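Local coordinates for cupin 2, conserved barrel domain protein (Shewanella frigidimarina, PDB 2PFW), which is of unknown function but adopts the cupin barrel fold and is probably related to KdgF-type cupins of uronate metabolism, at residues F65-D70 and K74-G79. Numbering follows the deposited sequence.
Sequences FHVNVD and KVLTAG
Phe65 and Leu76 exchange two nearly straight backbone hydrogen bonds, Phe65 N to Leu76 O at 2.6 Å and Leu76 N to Phe65 O, the latter modelled so short that its exact length is doubtful. Val67 and Lys74 form the second such pair, with Val67 N to Lys74 O at 2.9 Å. Between these two hydrogen-bonded pairs lies the non-hydrogen-bonded pair His66 and Val75, whose side chains stand side by side on the exposed face. With chi1 at -71°, the imidazole stands alongside Val75 and turns one face to CG2, which lies 4.1 Å from the ring centroid in a CH-pi contact displaced toward the CD2-NE2 rim. On the other face Phe65, Val67 and Leu76 make apolar contacts: Leu76 CD1 meets Val67 CG2 at 4.2 Å, and the CB atoms of Phe65 and Leu76 approach as closely. Lys74 starts on this face before its end leads away. The Phe65 ring makes an edge-to-face contact with Phe41, while Phe82 packs on Val67 and Leu76; Phe8 and Phe10 of the second subunit also reach this face. The backbone thus holds an antiparallel beta hairpin, strand 72-76 outermost in its sheet within the chain, whose buried apolar face is consistent with a position between barrel and partner subunit.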
loop_
_atom_site.group_PDB
_atom_site.type_symbol
_atom_site.label_atom_id
_atom_site.label_comp_id
_atom_site.label_asym_id
_atom_site.label_seq_id
_atom_site.Cartn_x
_atom_site.Cartn_y
_atom_site.Cartn_z
ATOM N N PHE A 65 13.641 4.398 -8.352
ATOM C CA PHE A 65 12.540 4.743 -9.249
ATOM C C PHE A 65 12.655 6.210 -9.669
ATOM O O PHE A 65 12.660 7.093 -8.815
ATOM C CB PHE A 65 11.182 4.474 -8.599
ATOM C CG PHE A 65 10.817 2.997 -8.670
ATOM C CD1 PHE A 65 11.280 2.115 -7.707
ATOM C CD2 PHE A 65 10.024 2.516 -9.695
ATOM C CE1 PHE A 65 10.953 0.776 -7.784
ATOM C CE2 PHE A 65 9.691 1.179 -9.775
ATOM C CZ PHE A 65 10.158 0.305 -8.810
ATOM N N HIS A 66 12.758 6.424 -10.975
ATOM C CA HIS A 66 12.624 7.743 -11.576
ATOM C C HIS A 66 11.134 8.008 -11.800
ATOM O O HIS A 66 10.553 7.417 -12.709
ATOM C CB HIS A 66 13.378 7.853 -12.898
ATOM C CG HIS A 66 14.868 7.862 -12.778
ATOM N ND1 HIS A 66 15.572 6.782 -12.295
ATOM C CD2 HIS A 66 15.799 8.800 -13.080
ATOM C CE1 HIS A 66 16.865 7.053 -12.299
ATOM N NE2 HIS A 66 17.029 8.276 -12.772
ATOM N N VAL A 67 10.527 8.861 -10.985
ATOM C CA VAL A 67 9.076 9.023 -11.105
ATOM C C VAL A 67 8.711 10.431 -11.569
ATOM O O VAL A 67 9.186 11.432 -11.034
ATOM C CB VAL A 67 8.347 8.703 -9.788
ATOM C CG1 VAL A 67 6.851 8.931 -9.957
ATOM C CG2 VAL A 67 8.629 7.269 -9.367
ATOM N N ASN A 68 7.850 10.493 -12.588
ATOM C CA ASN A 68 7.289 11.769 -13.022
ATOM C C ASN A 68 5.835 11.893 -12.562
ATOM O O ASN A 68 5.026 11.052 -12.959
ATOM C CB ASN A 68 7.368 11.919 -14.544
ATOM C CG ASN A 68 7.071 13.350 -14.969
ATOM O OD1 ASN A 68 6.351 14.083 -14.289
ATOM N ND2 ASN A 68 7.637 13.760 -16.102
ATOM N N VAL A 69 5.546 12.902 -11.758
ATOM C CA VAL A 69 4.174 13.305 -11.470
ATOM C C VAL A 69 3.951 14.770 -11.852
ATOM O O VAL A 69 4.550 15.665 -11.267
ATOM C CB VAL A 69 3.790 13.110 -9.995
ATOM C CG1 VAL A 69 2.351 13.556 -9.772
ATOM C CG2 VAL A 69 3.957 11.658 -9.579
ATOM N N ASP A 70 3.075 14.985 -12.831
ATOM C CA ASP A 70 2.646 16.338 -13.181
ATOM C C ASP A 70 3.844 17.189 -13.591
ATOM O O ASP A 70 3.855 18.395 -13.341
ATOM C CB ASP A 70 1.916 16.981 -12.003
ATOM C CG ASP A 70 1.065 18.159 -12.444
ATOM O OD1 ASP A 70 0.503 18.047 -13.553
ATOM O OD2 ASP A 70 0.977 19.158 -11.703
ATOM N N LYS A 74 11.407 13.092 -9.637
ATOM C CA LYS A 74 12.288 12.794 -8.504
ATOM C C LYS A 74 12.801 11.363 -8.638
ATOM O O LYS A 74 12.131 10.508 -9.217
ATOM C CB LYS A 74 11.599 13.019 -7.162
ATOM C CG LYS A 74 10.711 14.228 -7.008
ATOM C CD LYS A 74 11.159 15.257 -6.002
ATOM C CE LYS A 74 10.647 16.650 -6.310
ATOM N NZ LYS A 74 11.461 17.723 -5.680
ATOM N N VAL A 75 13.998 11.103 -8.114
ATOM C CA VAL A 75 14.470 9.727 -7.989
ATOM C C VAL A 75 14.046 9.189 -6.621
ATOM O O VAL A 75 14.347 9.832 -5.619
ATOM C CB VAL A 75 15.994 9.630 -8.139
ATOM C CG1 VAL A 75 16.439 8.181 -8.034
ATOM C CG2 VAL A 75 16.422 10.253 -9.460
ATOM N N LEU A 76 13.370 8.053 -6.613
ATOM C CA LEU A 76 12.841 7.489 -5.376
ATOM C C LEU A 76 13.516 6.150 -5.072
ATOM O O LEU A 76 13.774 5.359 -5.977
ATOM C CB LEU A 76 11.329 7.281 -5.446
ATOM C CG LEU A 76 10.440 8.502 -5.681
ATOM C CD1 LEU A 76 8.994 8.177 -5.327
ATOM C CD2 LEU A 76 10.924 9.708 -4.899
ATOM N N THR A 77 13.770 5.912 -3.790
ATOM C CA THR A 77 14.316 4.631 -3.341
ATOM C C THR A 77 13.425 4.013 -2.269
ATOM O O THR A 77 12.382 4.570 -1.910
ATOM C CB THR A 77 15.764 4.827 -2.844
ATOM O OG1 THR A 77 16.368 3.556 -2.583
ATOM C CG2 THR A 77 15.788 5.617 -1.552
ATOM N N ALA A 78 13.825 2.854 -1.768
ATOM C CA ALA A 78 13.075 2.109 -0.768
ATOM C C ALA A 78 12.626 2.998 0.384
ATOM O O ALA A 78 13.404 3.773 0.945
ATOM C CB ALA A 78 13.909 0.941 -0.255
ATOM N N GLY A 79 11.341 2.905 0.727
ATOM C CA GLY A 79 10.755 3.666 1.816
ATOM C C GLY A 79 10.117 4.962 1.356
ATOM O O GLY A 79 9.499 5.686 2.141
#